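Local coordinates for protein endoglucanase (Humicola insolens, PDB 1DYS) that hydrolyses internal beta-1,4-glucosidic linkages in cellulose as a family 6 endoglucanase, contributing to the recycling of plant biomass, at residues F57-I62 with V117-Q122; R70-K73 with N78-V81; L83-L88 with N110-E115; I135-A140 with E161-A166; D139-M144 with E194-E199. All coordinates share one frame; numbering follows the deposited sequence.

Contact 1. Residues F57-I62 with V117-Q122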
# COMPACT_ATOMS: atom_id res chain seq x y z
N PHE A 57 -0.06 -11.80 -1.98
CA PHE A 57 0.73 -11.74 -3.21
C PHE A 57 2.21 -12.10 -2.92
O PHE A 57 2.84 -12.79 -3.72
CB PHE A 57 0.63 -10.34 -3.80
CG PHE A 57 1.44 -10.08 -5.03
CD1 PHE A 57 0.94 -10.44 -6.27
CD2 PHE A 57 2.71 -9.54 -4.96
CE1 PHE A 57 1.67 -10.20 -7.42
CE2 PHE A 57 3.44 -9.27 -6.09
CZ PHE A 57 2.93 -9.64 -7.32
N LEU A 58 2.78 -11.54 -1.87
CA LEU A 58 4.15 -11.77 -1.50
C LEU A 58 4.42 -13.14 -0.92
O LEU A 58 5.63 -13.38 -0.69
CB LEU A 58 4.75 -10.67 -0.62
CG LEU A 58 4.71 -9.28 -1.25
CD1 LEU A 58 5.05 -8.19 -0.22
CD2 LEU A 58 5.71 -9.21 -2.41
N LEU A 59 3.47 -14.04 -0.74
CA LEU A 59 3.86 -15.43 -0.39
C LEU A 59 4.85 -15.99 -1.40
O LEU A 59 5.68 -16.82 -1.00
CB LEU A 59 2.61 -16.34 -0.40
CG LEU A 59 1.67 -16.10 0.80
CD1 LEU A 59 0.30 -16.70 0.47
CD2 LEU A 59 2.26 -16.76 2.04
N ARG A 60 4.85 -15.54 -2.65
CA ARG A 60 5.79 -15.95 -3.69
C ARG A 60 7.22 -15.62 -3.31
O ARG A 60 8.12 -16.34 -3.70
CB ARG A 60 5.46 -15.33 -5.05
CG ARG A 60 5.73 -13.83 -5.17
CD ARG A 60 5.04 -13.19 -6.39
NE ARG A 60 3.63 -13.45 -6.40
CZ ARG A 60 2.64 -13.64 -7.25
NH1 ARG A 60 2.78 -13.64 -8.57
NH2 ARG A 60 1.43 -13.86 -6.73
N ASP A 61 7.45 -14.56 -2.48
CA ASP A 61 8.80 -14.27 -2.02
C ASP A 61 9.34 -15.36 -1.11
O ASP A 61 10.57 -15.46 -0.98
CB ASP A 61 8.91 -12.90 -1.35
CG ASP A 61 9.14 -11.80 -2.38
OD1 ASP A 61 9.35 -12.12 -3.57
OD2 ASP A 61 9.11 -10.59 -2.03
N ILE A 62 8.48 -16.21 -0.49
CA ILE A 62 9.04 -17.31 0.30
C ILE A 62 9.73 -18.31 -0.64
O ILE A 62 10.83 -18.82 -0.36
CB ILE A 62 7.94 -18.01 1.11
CG1 ILE A 62 7.32 -17.03 2.11
CG2 ILE A 62 8.50 -19.18 1.92
CD1 ILE A 62 6.15 -17.66 2.86
N VAL A 117 -1.72 -17.83 6.53
CA VAL A 117 -0.91 -18.73 7.35
C VAL A 117 -0.79 -20.13 6.75
O VAL A 117 0.33 -20.65 6.65
CB VAL A 117 -1.47 -18.77 8.79
CG1 VAL A 117 -0.73 -19.75 9.66
CG2 VAL A 117 -1.36 -17.35 9.40
N ASN A 118 -1.89 -20.74 6.28
CA ASN A 118 -1.72 -22.11 5.77
C ASN A 118 -0.70 -22.24 4.69
O ASN A 118 0.22 -23.09 4.79
CB ASN A 118 -3.08 -22.71 5.41
CG ASN A 118 -3.89 -22.93 6.67
OD1 ASN A 118 -3.53 -22.82 7.83
ND2 ASN A 118 -5.16 -23.30 6.41
N PRO A 119 -0.74 -21.44 3.66
CA PRO A 119 0.19 -21.49 2.55
C PRO A 119 1.60 -21.18 3.03
O PRO A 119 2.56 -21.78 2.53
CB PRO A 119 -0.29 -20.60 1.40
CG PRO A 119 -1.56 -20.04 1.96
CD PRO A 119 -1.85 -20.53 3.35
N PHE A 120 1.73 -20.27 3.98
CA PHE A 120 3.02 -19.95 4.56
C PHE A 120 3.61 -21.22 5.19
O PHE A 120 4.75 -21.59 4.87
CB PHE A 120 2.87 -18.86 5.62
CG PHE A 120 4.10 -18.07 5.98
CD1 PHE A 120 5.23 -18.65 6.52
CD2 PHE A 120 4.02 -16.69 5.78
CE1 PHE A 120 6.28 -17.83 6.88
CE2 PHE A 120 5.06 -15.86 6.14
CZ PHE A 120 6.20 -16.46 6.67
N ALA A 121 2.78 -21.88 5.99
CA ALA A 121 3.26 -23.09 6.68
C ALA A 121 3.58 -24.21 5.72
O ALA A 121 4.56 -24.93 5.97
CB ALA A 121 2.25 -23.51 7.72
N GLN A 122 2.79 -24.36 4.68
CA GLN A 122 3.02 -25.42 3.70
C GLN A 122 4.40 -25.27 3.08
O GLN A 122 5.15 -26.25 2.95
CB GLN A 122 1.95 -25.35 2.59
CG GLN A 122 2.16 -26.35 1.45
CD GLN A 122 1.12 -26.15 0.36
OE1 GLN A 122 0.15 -25.40 0.49
NE2 GLN A 122 1.29 -26.84 -0.76

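Contact 2. Residues R70-K73 with N78-V81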
# COMPACT_ATOMS: atom_id res chain seq x y z
N ARG A 70 18.73 -22.54 -0.96
CA ARG A 70 19.26 -23.77 -1.55
C ARG A 70 20.46 -23.53 -2.45
O ARG A 70 21.38 -24.37 -2.48
CB ARG A 70 18.16 -24.50 -2.31
CG ARG A 70 17.04 -24.97 -1.40
CD ARG A 70 15.94 -25.74 -2.14
NE ARG A 70 15.14 -26.44 -1.12
CZ ARG A 70 13.84 -26.64 -1.24
NH1 ARG A 70 13.22 -26.25 -2.34
NH2 ARG A 70 13.21 -27.26 -0.23
N ALA A 71 20.55 -22.39 -3.12
CA ALA A 71 21.71 -22.05 -3.94
C ALA A 71 22.92 -21.72 -3.08
O ALA A 71 24.08 -22.01 -3.42
CB ALA A 71 21.40 -20.86 -4.86
N ALA A 72 22.68 -21.09 -1.93
CA ALA A 72 23.74 -20.72 -1.01
C ALA A 72 24.37 -21.98 -0.43
O ALA A 72 25.57 -22.18 -0.38
CB ALA A 72 23.21 -19.81 0.10
N LYS A 73 23.48 -22.90 -0.07
CA LYS A 73 23.92 -24.16 0.56
C LYS A 73 24.64 -25.02 -0.46
O LYS A 73 25.56 -25.75 -0.10
CB LYS A 73 22.69 -24.70 1.24
CG LYS A 73 22.21 -26.06 0.83
CD LYS A 73 22.75 -27.13 1.76
CE LYS A 73 22.25 -26.98 3.19
NZ LYS A 73 20.89 -26.39 3.28
N ASN A 78 26.01 -22.05 4.86
CA ASN A 78 25.10 -22.53 5.88
C ASN A 78 24.16 -21.40 6.34
O ASN A 78 24.39 -20.74 7.36
CB ASN A 78 25.87 -22.99 7.12
CG ASN A 78 25.60 -24.46 7.35
OD1 ASN A 78 26.32 -25.27 6.78
ND2 ASN A 78 24.55 -24.76 8.12
N PRO A 79 23.16 -21.21 5.52
CA PRO A 79 22.24 -20.09 5.67
C PRO A 79 21.15 -20.32 6.68
O PRO A 79 20.79 -21.45 7.04
CB PRO A 79 21.63 -19.87 4.26
CG PRO A 79 21.75 -21.23 3.63
CD PRO A 79 22.88 -21.97 4.30
N ILE A 80 20.62 -19.18 7.12
CA ILE A 80 19.34 -19.22 7.85
C ILE A 80 18.53 -18.12 7.18
O ILE A 80 19.05 -17.03 6.97
CB ILE A 80 19.45 -19.13 9.35
CG1 ILE A 80 18.04 -19.18 9.97
CG2 ILE A 80 20.24 -17.89 9.77
CD1 ILE A 80 18.02 -19.37 11.48
N VAL A 81 17.32 -18.47 6.75
CA VAL A 81 16.47 -17.48 6.07
C VAL A 81 15.59 -16.69 7.02
O VAL A 81 14.90 -17.33 7.80
CB VAL A 81 15.52 -18.27 5.13
CG1 VAL A 81 14.51 -17.35 4.46
CG2 VAL A 81 16.35 -19.03 4.10

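Contact 3. Residues L83-L88 with N110-E115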
# COMPACT_ATOMS: atom_id res chain seq x y z
N LEU A 83 12.31 -14.51 7.63
CA LEU A 83 11.03 -14.16 6.98
C LEU A 83 10.21 -13.34 7.98
O LEU A 83 10.20 -13.68 9.16
CB LEU A 83 10.19 -15.39 6.60
CG LEU A 83 10.84 -16.31 5.56
CD1 LEU A 83 9.90 -17.52 5.36
CD2 LEU A 83 11.10 -15.58 4.28
N VAL A 84 9.48 -12.34 7.48
CA VAL A 84 8.62 -11.54 8.38
C VAL A 84 7.17 -11.94 8.03
O VAL A 84 6.81 -11.82 6.88
CB VAL A 84 8.78 -10.03 8.17
CG1 VAL A 84 8.02 -9.31 9.28
CG2 VAL A 84 10.26 -9.63 8.25
N LEU A 85 6.47 -12.52 8.99
CA LEU A 85 5.07 -12.94 8.77
C LEU A 85 4.28 -11.74 9.27
O LEU A 85 4.26 -11.45 10.48
CB LEU A 85 4.84 -14.22 9.60
CG LEU A 85 3.50 -14.91 9.36
CD1 LEU A 85 3.68 -16.41 9.57
CD2 LEU A 85 2.44 -14.33 10.27
N TYR A 86 3.68 -11.02 8.31
CA TYR A 86 3.07 -9.73 8.64
C TYR A 86 1.82 -9.46 7.82
O TYR A 86 1.91 -8.74 6.83
CB TYR A 86 4.13 -8.63 8.41
CG TYR A 86 3.78 -7.21 8.66
CD1 TYR A 86 3.21 -6.76 9.84
CD2 TYR A 86 4.03 -6.22 7.69
CE1 TYR A 86 2.93 -5.41 10.10
CE2 TYR A 86 3.75 -4.89 7.90
CZ TYR A 86 3.19 -4.49 9.10
OH TYR A 86 2.91 -3.15 9.29
N ASN A 87 0.71 -10.07 8.22
CA ASN A 87 -0.56 -9.77 7.50
C ASN A 87 -1.75 -9.88 8.42
O ASN A 87 -2.88 -10.24 8.00
CB ASN A 87 -0.65 -10.71 6.29
CG ASN A 87 -1.62 -10.16 5.24
OD1 ASN A 87 -1.96 -8.98 5.22
ND2 ASN A 87 -2.05 -11.04 4.35
N LEU A 88 -1.58 -9.50 9.69
CA LEU A 88 -2.69 -9.60 10.64
C LEU A 88 -3.91 -8.82 10.21
O LEU A 88 -3.89 -7.72 9.64
CB LEU A 88 -2.19 -8.95 11.96
CG LEU A 88 -2.90 -9.34 13.26
CD1 LEU A 88 -2.71 -10.83 13.55
CD2 LEU A 88 -2.37 -8.49 14.41
N ASN A 110 -10.67 -15.57 9.13
CA ASN A 110 -10.64 -16.78 8.32
C ASN A 110 -9.66 -16.69 7.15
O ASN A 110 -8.96 -17.67 6.90
CB ASN A 110 -12.04 -17.11 7.77
CG ASN A 110 -12.89 -17.74 8.85
OD1 ASN A 110 -14.10 -17.49 8.99
ND2 ASN A 110 -12.25 -18.59 9.66
N ARG A 111 -9.58 -15.56 6.46
CA ARG A 111 -8.70 -15.35 5.31
C ARG A 111 -7.22 -15.41 5.76
O ARG A 111 -6.39 -16.00 5.07
CB ARG A 111 -9.00 -14.04 4.60
CG ARG A 111 -10.42 -13.86 4.05
CD ARG A 111 -10.61 -12.45 3.47
NE ARG A 111 -11.87 -12.44 2.69
CZ ARG A 111 -12.38 -11.32 2.17
NH1 ARG A 111 -11.77 -10.14 2.29
NH2 ARG A 111 -13.52 -11.42 1.50
N TYR A 112 -6.96 -14.83 6.93
CA TYR A 112 -5.61 -14.92 7.50
C TYR A 112 -5.22 -16.37 7.77
O TYR A 112 -4.12 -16.79 7.41
CB TYR A 112 -5.52 -14.19 8.82
CG TYR A 112 -4.18 -14.09 9.51
CD1 TYR A 112 -3.19 -13.23 9.06
CD2 TYR A 112 -3.95 -14.84 10.64
CE1 TYR A 112 -1.99 -13.14 9.76
CE2 TYR A 112 -2.75 -14.74 11.34
CZ TYR A 112 -1.78 -13.87 10.88
OH TYR A 112 -0.60 -13.80 11.59
N LYS A 113 -6.13 -17.14 8.40
CA LYS A 113 -5.73 -18.56 8.55
C LYS A 113 -5.57 -19.31 7.23
O LYS A 113 -4.56 -20.01 7.02
CB LYS A 113 -6.80 -19.31 9.36
CG LYS A 113 -7.02 -18.67 10.71
CD LYS A 113 -8.11 -19.46 11.48
CE LYS A 113 -8.10 -19.01 12.94
NZ LYS A 113 -9.35 -19.40 13.63
N ASN A 114 -6.60 -19.29 6.38
CA ASN A 114 -6.65 -20.15 5.22
C ASN A 114 -5.91 -19.66 4.00
O ASN A 114 -5.38 -20.51 3.27
CB ASN A 114 -8.15 -20.40 4.87
CG ASN A 114 -8.83 -21.00 6.10
OD1 ASN A 114 -8.30 -21.89 6.74
ND2 ASN A 114 -10.00 -20.51 6.49
N GLU A 115 -5.84 -18.36 3.77
CA GLU A 115 -5.18 -17.85 2.58
C GLU A 115 -3.77 -17.32 2.86
O GLU A 115 -3.09 -17.10 1.84
CB GLU A 115 -6.04 -16.72 1.97
CG GLU A 115 -7.35 -17.21 1.37
CD GLU A 115 -8.12 -16.09 0.67
OE1 GLU A 115 -7.63 -15.50 -0.32
OE2 GLU A 115 -9.21 -15.73 1.14

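Contact 4. Residues I135-A140 with E161-A166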
# COMPACT_ATOMS: atom_id res chain seq x y z
N ILE A 135 9.86 -13.94 12.07
CA ILE A 135 9.42 -12.90 12.93
C ILE A 135 7.90 -12.81 12.76
O ILE A 135 7.40 -12.67 11.65
CB ILE A 135 10.10 -11.56 12.64
CG1 ILE A 135 11.54 -11.69 13.16
CG2 ILE A 135 9.32 -10.41 13.28
CD1 ILE A 135 12.37 -10.41 12.98
N LEU A 136 7.25 -12.92 13.92
CA LEU A 136 5.81 -12.91 13.85
C LEU A 136 5.21 -11.56 14.22
O LEU A 136 5.23 -11.05 15.32
CB LEU A 136 5.18 -13.92 14.82
CG LEU A 136 5.64 -15.37 14.64
CD1 LEU A 136 5.33 -16.11 15.92
CD2 LEU A 136 4.97 -15.97 13.42
N GLU A 137 4.52 -11.01 13.23
CA GLU A 137 3.68 -9.84 13.28
C GLU A 137 4.19 -8.64 14.06
O GLU A 137 3.80 -8.28 15.19
CB GLU A 137 2.30 -10.26 13.85
CG GLU A 137 1.54 -11.25 12.97
CD GLU A 137 1.06 -10.65 11.63
OE1 GLU A 137 1.10 -9.42 11.47
OE2 GLU A 137 0.58 -11.44 10.81
N PRO A 138 5.11 -7.93 13.47
CA PRO A 138 5.70 -6.70 13.99
C PRO A 138 4.63 -5.77 14.53
O PRO A 138 3.57 -5.50 13.99
CB PRO A 138 6.44 -6.06 12.81
CG PRO A 138 6.81 -7.30 12.01
CD PRO A 138 5.63 -8.26 12.11
N ASP A 139 4.88 -5.25 15.73
CA ASP A 139 4.13 -4.33 16.53
C ASP A 139 2.78 -4.84 17.00
O ASP A 139 2.06 -4.03 17.58
CB ASP A 139 3.94 -2.94 15.86
CG ASP A 139 5.29 -2.26 15.72
OD1 ASP A 139 6.17 -2.57 16.58
OD2 ASP A 139 5.48 -1.40 14.83
N ALA A 140 2.37 -6.08 16.70
CA ALA A 140 1.02 -6.51 17.10
C ALA A 140 0.90 -6.46 18.62
O ALA A 140 -0.08 -5.95 19.11
CB ALA A 140 0.69 -7.91 16.58
N GLU A 161 -6.17 -14.71 18.74
CA GLU A 161 -6.46 -15.98 18.10
C GLU A 161 -5.68 -16.13 16.79
O GLU A 161 -5.15 -17.20 16.50
CB GLU A 161 -7.96 -16.13 17.83
CG GLU A 161 -8.28 -17.41 17.07
CD GLU A 161 -9.77 -17.67 16.92
OE1 GLU A 161 -10.56 -17.03 17.66
OE2 GLU A 161 -10.16 -18.53 16.10
N ALA A 162 -5.56 -15.04 16.02
CA ALA A 162 -4.79 -15.11 14.78
C ALA A 162 -3.32 -15.45 15.02
O ALA A 162 -2.76 -16.29 14.31
CB ALA A 162 -4.82 -13.79 14.00
N ILE A 163 -2.72 -14.77 15.98
CA ILE A 163 -1.28 -15.00 16.23
C ILE A 163 -1.05 -16.40 16.80
O ILE A 163 -0.15 -17.18 16.41
CB ILE A 163 -0.72 -13.91 17.14
CG1 ILE A 163 -0.82 -12.52 16.51
CG2 ILE A 163 0.75 -14.26 17.40
CD1 ILE A 163 -0.27 -11.39 17.38
N GLY A 164 -1.96 -16.79 17.72
CA GLY A 164 -1.85 -18.15 18.28
C GLY A 164 -1.96 -19.17 17.16
O GLY A 164 -1.30 -20.21 17.20
N TYR A 165 -2.85 -18.90 16.19
CA TYR A 165 -3.00 -19.80 15.07
C TYR A 165 -1.73 -19.90 14.23
O TYR A 165 -1.31 -21.00 13.87
CB TYR A 165 -4.20 -19.40 14.18
CG TYR A 165 -4.37 -20.37 13.03
CD1 TYR A 165 -5.10 -21.55 13.26
CD2 TYR A 165 -3.87 -20.19 11.76
CE1 TYR A 165 -5.26 -22.48 12.25
CE2 TYR A 165 -4.03 -21.13 10.75
CZ TYR A 165 -4.74 -22.28 11.00
OH TYR A 165 -4.94 -23.22 10.02
N ALA A 166 -1.10 -18.74 14.03
CA ALA A 166 0.16 -18.76 13.27
C ALA A 166 1.25 -19.55 14.01
O ALA A 166 1.88 -20.37 13.33
CB ALA A 166 0.53 -17.30 13.08

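Contact 5. Residues D139-M144 with E194-E199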
# COMPACT_ATOMS: atom_id res chain seq x y z
N ASP A 139 4.88 -5.25 15.73
CA ASP A 139 4.13 -4.33 16.53
C ASP A 139 2.78 -4.84 17.00
O ASP A 139 2.06 -4.03 17.58
CB ASP A 139 3.94 -2.94 15.86
CG ASP A 139 5.29 -2.26 15.72
OD1 ASP A 139 6.17 -2.57 16.58
OD2 ASP A 139 5.48 -1.40 14.83
N ALA A 140 2.37 -6.08 16.70
CA ALA A 140 1.02 -6.51 17.10
C ALA A 140 0.90 -6.46 18.62
O ALA A 140 -0.08 -5.95 19.11
CB ALA A 140 0.69 -7.91 16.58
N ILE A 141 1.86 -7.06 19.31
CA ILE A 141 1.77 -7.01 20.80
C ILE A 141 1.81 -5.62 21.36
O ILE A 141 1.08 -5.28 22.32
CB ILE A 141 2.86 -7.93 21.35
CG1 ILE A 141 2.44 -9.37 21.02
CG2 ILE A 141 3.03 -7.78 22.86
CD1 ILE A 141 3.51 -10.37 21.40
N GLY A 142 2.57 -4.70 20.76
CA GLY A 142 2.58 -3.30 21.19
C GLY A 142 1.16 -2.74 21.12
O GLY A 142 0.67 -2.15 22.08
N ASN A 143 0.50 -2.92 19.98
CA ASN A 143 -0.86 -2.42 19.77
C ASN A 143 -1.84 -3.08 20.74
O ASN A 143 -2.82 -2.44 21.15
CB ASN A 143 -1.20 -2.65 18.30
CG ASN A 143 -0.69 -1.61 17.33
OD1 ASN A 143 -1.29 -0.54 17.26
ND2 ASN A 143 0.37 -1.95 16.61
N MET A 144 -1.61 -4.34 21.12
CA MET A 144 -2.45 -5.02 22.09
C MET A 144 -2.28 -4.50 23.52
O MET A 144 -3.31 -4.33 24.20
CB MET A 144 -2.15 -6.52 22.12
CG MET A 144 -3.15 -7.43 21.45
SD MET A 144 -2.30 -8.96 21.03
CE MET A 144 -1.91 -8.67 19.31
N GLU A 194 5.60 -5.99 32.33
CA GLU A 194 4.72 -7.11 32.73
C GLU A 194 3.51 -7.24 31.84
O GLU A 194 3.20 -8.32 31.34
CB GLU A 194 4.36 -7.11 34.20
CG GLU A 194 5.57 -7.47 35.06
CD GLU A 194 6.04 -8.91 34.89
OE1 GLU A 194 5.33 -9.74 34.28
OE2 GLU A 194 7.16 -9.18 35.39
N PRO A 195 2.85 -6.16 31.48
CA PRO A 195 1.72 -6.19 30.56
C PRO A 195 2.19 -6.83 29.25
O PRO A 195 1.41 -7.58 28.67
CB PRO A 195 1.27 -4.73 30.34
CG PRO A 195 1.73 -4.13 31.64
CD PRO A 195 3.03 -4.82 32.04
N THR A 196 3.44 -6.61 28.84
CA THR A 196 3.96 -7.28 27.64
C THR A 196 4.11 -8.78 27.83
O THR A 196 3.72 -9.61 27.01
CB THR A 196 5.33 -6.68 27.24
OG1 THR A 196 5.06 -5.28 27.02
CG2 THR A 196 5.86 -7.30 25.98
N ALA A 197 4.66 -9.21 28.98
CA ALA A 197 4.78 -10.63 29.25
C ALA A 197 3.45 -11.34 29.37
O ALA A 197 3.33 -12.50 28.98
CB ALA A 197 5.60 -10.86 30.53
N GLN A 198 2.45 -10.65 29.91
CA GLN A 198 1.11 -11.19 30.08
C GLN A 198 0.48 -11.46 28.71
O GLN A 198 -0.16 -12.48 28.47
CB GLN A 198 0.23 -10.24 30.90
CG GLN A 198 -1.19 -10.80 31.11
CD GLN A 198 -1.04 -12.11 31.89
OE1 GLN A 198 -0.49 -12.04 33.00
NE2 GLN A 198 -1.44 -13.25 31.34
N GLU A 199 0.70 -10.49 27.80
CA GLU A 199 0.20 -10.65 26.43
C GLU A 199 0.79 -11.87 25.76
O GLU A 199 0.07 -12.64 25.10
CB GLU A 199 0.47 -9.39 25.62
CG GLU A 199 -0.60 -9.01 24.62
CD GLU A 199 -2.03 -9.30 25.01
OE1 GLU A 199 -2.45 -9.14 26.17
OE2 GLU A 199 -2.77 -9.71 24.07

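Contact 1. Residues F57-I62 with V117-Q122
Ile62 lays its CD1 methyl over the middle of the Phe120 ring. The distance from Ile62 CD1 to the ring centroid is 3.6 Å and the line lies only 7° off the ring normal, which identifies a CH-pi contact over the face. The nearest ring atom, Phe120 CD2, is 3.7 Å from Ile62 CD1. Leu59 divides its two methyls between neighbouring residues: CD1 rests against Pro119 CB at 4.1 Å, while the other meets Phe120 obliquely, Leu59 CD2 lying 4.1 Å from Phe120 CD2 and 4.0 Å from Phe120 N. No hydrogen bond spans the segments, so the contact is purely apolar.

In the family 6 fold, a distorted beta/alpha barrel, this joins the region where helix 60-74 begins to helix 108-126, both outside the parallel strands. Phe120, its CG turned opposite the backbone N (chi1 -159°), also touches Ile53, Leu83 and Leu85 of the strands, and Ile62 reaches Ile53 and Leu83. Helix 108-126 is kinked at Pro119, whose N has no bond to the preceding turn; the ring that accompanies the kink also gives Leu59 CD1 its CB and CG to rest on.

Within 57-62, Arg60 NE donates to Phe57 O over 2.9 Å (N-H...O 155°) while its guanidinium covers one face of the Phe57 ring. Arg60 NH1 forms a salt bridge with Glu115 of the second subunit.

Contact 2. Residues R70-K73 with N78-V81
Ala72 and Lys73 meet the Pro79 ring at two neighbouring carbons. The apolar contact is made by two pairs: Ala72 CB lies 4.1 Å from Pro79 CG, and Lys73 CB lies 4.1 Å from Pro79 CD. The ring receives one methyl at its outer carbon and the root of the lysine chain beside its nitrogen. Backbones come near too, with Lys73 CA and Asn78 CA 5.7 Å apart and only four residues between the segments.

The segments belong to a beta-alpha-beta unit made of strand 51-53, helix 60-74 and strand 79-85, and this is the point where the helix hands over to the second strand. Val81, two residues further along that strand, continues the apolar packing onto Ala65 and Ala69 of the same helix.

Hydrogen bonds run elsewhere, none crossing between the segments. On the strand side, Ile80 pairs by backbone bonds with Thr10 and Leu12, and Val81 with Gln131 and Ala133, which fixes the strand between two parallel neighbours.

Charged ends leave the interface as well. Arg70 NH2 makes a salt bridge to Asp129 OD1, while Lys73, with an eclipsed first torsion (chi1 121°) and a bent chain, brings NZ to a weak bond with Asp129 O.

Contact 3. Residues L83-L88 with N110-E115
Tyr112 leaves its helix with CG opposite the backbone N (chi1 -175°), a setting that carries the ring outward to residues 85-88. Leu85 has the same kind of first torsion (chi1 -172°), and its CD2 comes to 3.4 Å from Tyr112 OH. Two main-chain atoms approach the ring obliquely: Asn87 O stands 3.2 Å from Tyr112 CD1, and Leu88 N is 3.7 Å from Tyr112 CE1. Leu88 CD1 is 4.2 Å from Tyr112 CZ. One ring therefore touches three residues, two of them partly through the main chain.

These residues follow one another where strand 79-85 gives way to a loop at the C-terminal end of the barrel strands, the end that carries the active site in family 6. Tyr86 OH, in this loop, hydrogen-bonds OD2 of Asp92, a proton-donor residue of the active site.

No hydrogen bond joins the segments. Tyr112 OH instead pairs with Glu137 OE2, which also accepts from Asn87 N, and Asn87 ND2 binds Glu101 OE2. A phenylalanine in place of Tyr112 would probably leave Glu137 OE2 short of one partner and open a gap beside Leu85 CD2. Ala162 of helix 150-169 packs against Tyr112 too, and a wider pi-type turn spans 112-115 of the tyrosine's own helix.

Contact 4. Residues I135-A140 with E161-A166
Ala140 CB and Ile163 CD1, 3.7 Å apart, make the closest approach between these segments. In Ile163, CG1 opposite the carbonyl carbon (chi1 -62°) and an extended second torsion carry the end methyl from helix 150-169 to the start of helix 140-146. Nearer its root, Ile163 CG1 lies 4.4 Å from Glu137 CG, an aliphatic brush against the stem of an acidic side chain. Leu136 and Ala166 extend the apolar boundary more loosely, with 4.6 Å between Leu136 CD2 and Ala166 CB. Leu179 of the adjacent strand 175-180 touches both Leu136 and Ile163.

Backbone bonding shapes the 135-140 side. Ala140 N donates to Glu137 O at 3.0 Å, closing a type II beta turn whose third residue, Asp139, has the positive phi (64°) that this turn type needs. The turn leads from strand 132-136 straight into helix 140-146. Asp139, a proton donor of the active site, sits at the N-cap position without a capping bond from its side chain, and its N binds Asp180 OD2.

The polar group that lies beside the apolar contact is the Glu137 carboxylate. It is taken up by Tyr112 and the backbone of 87-88, where Leu88 N adds a weak bond to OE1.

Glu137 thus does two jobs: its CG brushes Ile163, whereas its buried carboxylate is satisfied by donors from other parts of the chain. Because the turn that presents Asp139 begins at Glu137, the same bonds are consistent with a fixed starting point for the turn that carries Asp139.

Contact 5. Residues D139-M144 with E194-E199
Glu199 touches Ile141 and Met144 at CB, CG, CD and OE2. Its CB lies 4.1 Å from Ile141 CG2. The next atom, CG, is 3.9 Å from Met144 CB, and CD passes 4.0 Å from Met144 SD. At the tip, OE2 comes 3.2 Å from Met144 SD, a close approach but no hydrogen bond. The first torsion is off a staggered value (chi1 -144°), and a bend at the second sets the glutamate across the methionine at about a right angle.

The carboxylate is held from outside the segments. Glu199 OE2 accepts from Gln160 NE2 and forms a salt bridge with Arg156 NH1, so a buried negative charge is probably offset by that arginine. With the carboxylate gone, as in an alanine, Arg156 would probably lose its acidic mate, Gln160 its acceptor, and the Met144 thioether a neighbour.

Ile141 CG2 also lies 4.2 Å from Thr196 CG2, while Thr196 OG1 turns to Lys192 O in its own helix. Across helix 140-146, Asp139 O is gripped twice, by Asn143 N and by Asn143 ND2, the latter at 2.9 Å; they approach from opposite faces of the carbonyl plane, tying the N-cap residue to the first turn.

The two segment axes come within 9.9 Å at an angle of 115°, which is a steep crossing. Helix 140-146 lies against helix 150-169 as well, Met144 touching Arg156, Gln160 and Ile163, whereas helix 190-207 packs through Thr196 on Leu187 of helix 184-187 and Ile250 of helix 243-255.

In the fold
Contacts 1, 3 and 4 form a continuous run: centres of 1 and 3, and of 3 and 4, lie 8 Å apart. Contacts 1 and 3 share helix 108-126. The polar links between contacts 3 and 4 are both 2.7 Å long, one from Tyr112 OH to Glu137 OE2 and the other a salt bridge from Lys113 NZ to Glu161 OE2. Contact 5 starts from the same Asp139 and Ala140 as contact 4 and meets it where Ile163 CD1 is 3.7 Å from Met144 CE. Contact 2 stands apart, about 33 Å from contact 5 between centres and away from the active site and the substrate-binding residues. Toward the active site, the Leu88 side chain is about 8 Å from that of Asp92, and Ala140's about 7 Å.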